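Local coordinates for protein peptidase M3B, oligoendopeptidase F (Enterococcus faecium, PDB 2QR4) that probably cleaves short peptides as a metal-dependent oligoendopeptidase, as zinc peptidases of family M3 do, at residues A[29-40]-A[106-116]. Sequence-based numbering, arbitrary orientation.
Sequences LDQGASQFLNAI and YFKEEPKLEVY
The hydroxyl of Y106 joins two backbone groups of the turn that leads into helix 33-63. Y106 OH donates to L29 O at 2.8 Å, in the carbonyl plane and on a lone pair, and receives a weak bond from the N-H of G32, the N-cap residue, bent to 122°. Reaching that turn sets one face of the ring against A33, the first helical residue: A33 CA sits 3.8 Å from the Y106 ring centroid in a CH-pi contact. F36, its CG swung opposite the backbone N (chi1 -173°), brings a face of its ring over Y106 CD2, and the two planes are inclined at 43°. Farther along, L113 pushes CD2 among F36, L37 and I40, 3.7 Å from L37 CD1 and near the F36 ring plane. L37 CD2 lies against the aliphatic parts of E110 and K112, while I40 CG2 rests over the centre of the Y116 ring, 3.6 Å from its centroid. Helix 91-95 also covers L29, F36 and I40. Y106 thus holds the turn, while the first turns of helix 33-63 pack against the C-terminal end of helix 100-109 and the following 3-10 turn, in the helical N-terminal region of this M3-family peptidase.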
# COMPACT_ATOMS: atom_id res chain seq x y z
N LEU A 29 12.20 27.80 22.41
CA LEU A 29 10.89 28.44 22.53
C LEU A 29 10.67 29.15 23.86
O LEU A 29 10.01 30.19 23.90
CB LEU A 29 9.75 27.47 22.24
CG LEU A 29 9.81 26.84 20.85
CD1 LEU A 29 8.50 26.14 20.47
CD2 LEU A 29 10.17 27.88 19.83
N ASP A 30 11.22 28.60 24.94
CA ASP A 30 11.05 29.17 26.28
C ASP A 30 12.05 30.29 26.60
O ASP A 30 12.08 30.77 27.73
CB ASP A 30 11.15 28.08 27.35
CG ASP A 30 12.56 27.51 27.46
OD1 ASP A 30 12.75 26.59 28.28
OD2 ASP A 30 13.47 27.96 26.74
N GLN A 31 12.87 30.68 25.63
CA GLN A 31 13.89 31.70 25.86
C GLN A 31 13.37 33.13 25.76
O GLN A 31 14.04 34.06 26.19
CB GLN A 31 15.06 31.53 24.89
CG GLN A 31 16.10 30.51 25.31
CD GLN A 31 17.11 30.23 24.22
OE1 GLN A 31 17.65 29.13 24.12
NE2 GLN A 31 17.38 31.23 23.38
N GLY A 32 12.19 33.30 25.18
CA GLY A 32 11.65 34.64 24.96
C GLY A 32 10.74 34.76 23.75
O GLY A 32 10.76 33.90 22.86
N ALA A 33 9.93 35.82 23.74
CA ALA A 33 8.96 36.07 22.67
C ALA A 33 9.64 36.19 21.31
O ALA A 33 9.09 35.77 20.29
CB ALA A 33 8.17 37.34 22.97
N SER A 34 10.84 36.75 21.32
CA SER A 34 11.65 36.92 20.13
C SER A 34 12.02 35.56 19.54
O SER A 34 11.79 35.29 18.37
CB SER A 34 12.90 37.73 20.48
OG SER A 34 13.71 37.98 19.34
N GLN A 35 12.56 34.68 20.38
CA GLN A 35 13.00 33.37 19.94
C GLN A 35 11.82 32.55 19.49
O GLN A 35 11.93 31.71 18.58
CB GLN A 35 13.73 32.65 21.06
CG GLN A 35 15.11 33.21 21.38
CD GLN A 35 15.08 34.41 22.32
OE1 GLN A 35 14.02 35.00 22.56
NE2 GLN A 35 16.24 34.77 22.85
N PHE A 36 10.69 32.80 20.13
CA PHE A 36 9.44 32.10 19.83
C PHE A 36 8.97 32.52 18.44
O PHE A 36 8.60 31.69 17.62
CB PHE A 36 8.41 32.46 20.90
CG PHE A 36 7.13 31.68 20.81
CD1 PHE A 36 7.06 30.37 21.23
CD2 PHE A 36 5.97 32.29 20.34
CE1 PHE A 36 5.87 29.65 21.15
CE2 PHE A 36 4.78 31.58 20.25
CZ PHE A 36 4.72 30.26 20.66
N LEU A 37 9.01 33.82 18.19
CA LEU A 37 8.64 34.38 16.89
C LEU A 37 9.55 33.84 15.80
O LEU A 37 9.07 33.45 14.74
CB LEU A 37 8.71 35.92 16.93
CG LEU A 37 8.38 36.68 15.64
CD1 LEU A 37 7.01 36.30 15.10
CD2 LEU A 37 8.46 38.18 15.84
N ASN A 38 10.85 33.83 16.07
CA ASN A 38 11.80 33.38 15.06
C ASN A 38 11.59 31.91 14.69
O ASN A 38 11.68 31.53 13.53
CB ASN A 38 13.25 33.65 15.51
CG ASN A 38 13.53 35.13 15.69
OD1 ASN A 38 13.00 35.97 14.95
ND2 ASN A 38 14.35 35.47 16.67
N ALA A 39 11.29 31.08 15.69
CA ALA A 39 10.99 29.67 15.44
C ALA A 39 9.75 29.49 14.56
O ALA A 39 9.77 28.73 13.60
CB ALA A 39 10.82 28.92 16.77
N ILE A 40 8.67 30.18 14.91
CA ILE A 40 7.45 30.11 14.13
C ILE A 40 7.72 30.55 12.70
O ILE A 40 7.23 29.93 11.75
CB ILE A 40 6.36 31.03 14.70
CG1 ILE A 40 5.84 30.47 16.02
CG2 ILE A 40 5.23 31.16 13.73
CD1 ILE A 40 5.15 31.47 16.87
N TYR A 106 3.76 36.10 25.61
CA TYR A 106 4.68 36.41 24.52
C TYR A 106 4.02 37.36 23.52
O TYR A 106 4.68 38.22 22.93
CB TYR A 106 5.07 35.14 23.77
CG TYR A 106 6.18 34.31 24.38
CD1 TYR A 106 7.07 34.84 25.31
CD2 TYR A 106 6.37 32.99 23.98
CE1 TYR A 106 8.10 34.06 25.85
CE2 TYR A 106 7.39 32.21 24.49
CZ TYR A 106 8.25 32.74 25.42
OH TYR A 106 9.26 31.94 25.91
N PHE A 107 2.72 37.19 23.31
CA PHE A 107 1.96 38.03 22.39
C PHE A 107 1.83 39.48 22.86
O PHE A 107 1.83 40.40 22.04
CB PHE A 107 0.58 37.43 22.13
CG PHE A 107 0.59 36.32 21.10
CD1 PHE A 107 1.25 35.14 21.35
CD2 PHE A 107 -0.04 36.48 19.88
CE1 PHE A 107 1.27 34.12 20.41
CE2 PHE A 107 -0.03 35.47 18.94
CZ PHE A 107 0.63 34.29 19.20
N LYS A 108 1.73 39.69 24.17
CA LYS A 108 1.73 41.04 24.71
C LYS A 108 3.08 41.69 24.43
O LYS A 108 3.14 42.86 24.06
CB LYS A 108 1.47 41.04 26.21
CG LYS A 108 -0.00 40.95 26.60
CD LYS A 108 -0.23 41.52 27.99
CE LYS A 108 0.33 42.95 28.08
NZ LYS A 108 0.09 43.57 29.41
N GLU A 109 4.15 40.92 24.60
CA GLU A 109 5.51 41.44 24.46
C GLU A 109 5.90 41.73 23.01
O GLU A 109 6.68 42.64 22.75
CB GLU A 109 6.52 40.48 25.10
CG GLU A 109 6.13 40.01 26.49
CD GLU A 109 7.21 39.20 27.19
OE1 GLU A 109 7.31 39.31 28.43
OE2 GLU A 109 7.96 38.47 26.50
N GLU A 110 5.37 40.95 22.08
CA GLU A 110 5.76 41.07 20.68
C GLU A 110 4.57 41.06 19.72
O GLU A 110 4.22 40.01 19.18
CB GLU A 110 6.76 39.97 20.30
CG GLU A 110 7.18 39.96 18.83
CD GLU A 110 7.67 41.32 18.33
OE1 GLU A 110 8.84 41.41 17.91
OE2 GLU A 110 6.88 42.29 18.33
N PRO A 111 3.96 42.23 19.51
CA PRO A 111 2.81 42.44 18.64
C PRO A 111 2.92 41.70 17.32
O PRO A 111 1.92 41.23 16.79
CB PRO A 111 2.83 43.96 18.39
CG PRO A 111 4.07 44.49 19.09
CD PRO A 111 4.40 43.48 20.14
N LYS A 112 4.14 41.61 16.79
CA LYS A 112 4.39 40.93 15.53
C LYS A 112 3.85 39.50 15.52
O LYS A 112 3.54 38.94 14.45
CB LYS A 112 5.88 40.88 15.25
CG LYS A 112 6.55 42.22 14.99
CD LYS A 112 7.85 41.97 14.27
CE LYS A 112 8.75 43.16 14.20
NZ LYS A 112 10.08 42.71 13.70
N LEU A 113 3.75 38.89 16.70
CA LEU A 113 3.22 37.53 16.83
C LEU A 113 1.74 37.47 16.48
O LEU A 113 1.21 36.40 16.19
CB LEU A 113 3.42 37.01 18.24
CG LEU A 113 4.78 36.42 18.59
CD1 LEU A 113 4.84 36.27 20.10
CD2 LEU A 113 5.00 35.09 17.91
N GLU A 114 1.06 38.61 16.52
CA GLU A 114 -0.36 38.66 16.24
C GLU A 114 -0.66 38.07 14.86
O GLU A 114 -1.75 37.55 14.62
CB GLU A 114 -0.88 40.10 16.35
CG GLU A 114 -2.33 40.22 16.81
CD GLU A 114 -2.60 39.55 18.16
OE1 GLU A 114 -1.81 39.72 19.12
OE2 GLU A 114 -3.63 38.84 18.27
N VAL A 115 0.31 38.12 13.96
CA VAL A 115 0.14 37.58 12.62
C VAL A 115 -0.07 36.07 12.64
O VAL A 115 -0.63 35.51 11.70
CB VAL A 115 1.36 37.89 11.72
CG1 VAL A 115 1.16 37.32 10.34
CG2 VAL A 115 1.60 39.39 11.63
N TYR A 116 0.38 35.43 13.72
CA TYR A 116 0.31 33.98 13.83
C TYR A 116 -0.68 33.49 14.89
O TYR A 116 -0.79 32.28 15.12
CB TYR A 116 1.69 33.40 14.14
CG TYR A 116 2.70 33.67 13.06
CD1 TYR A 116 3.71 34.62 13.25
CD2 TYR A 116 2.64 33.01 11.85
CE1 TYR A 116 4.63 34.88 12.26
CE2 TYR A 116 3.56 33.27 10.85
CZ TYR A 116 4.55 34.21 11.06
OH TYR A 116 5.47 34.47 10.08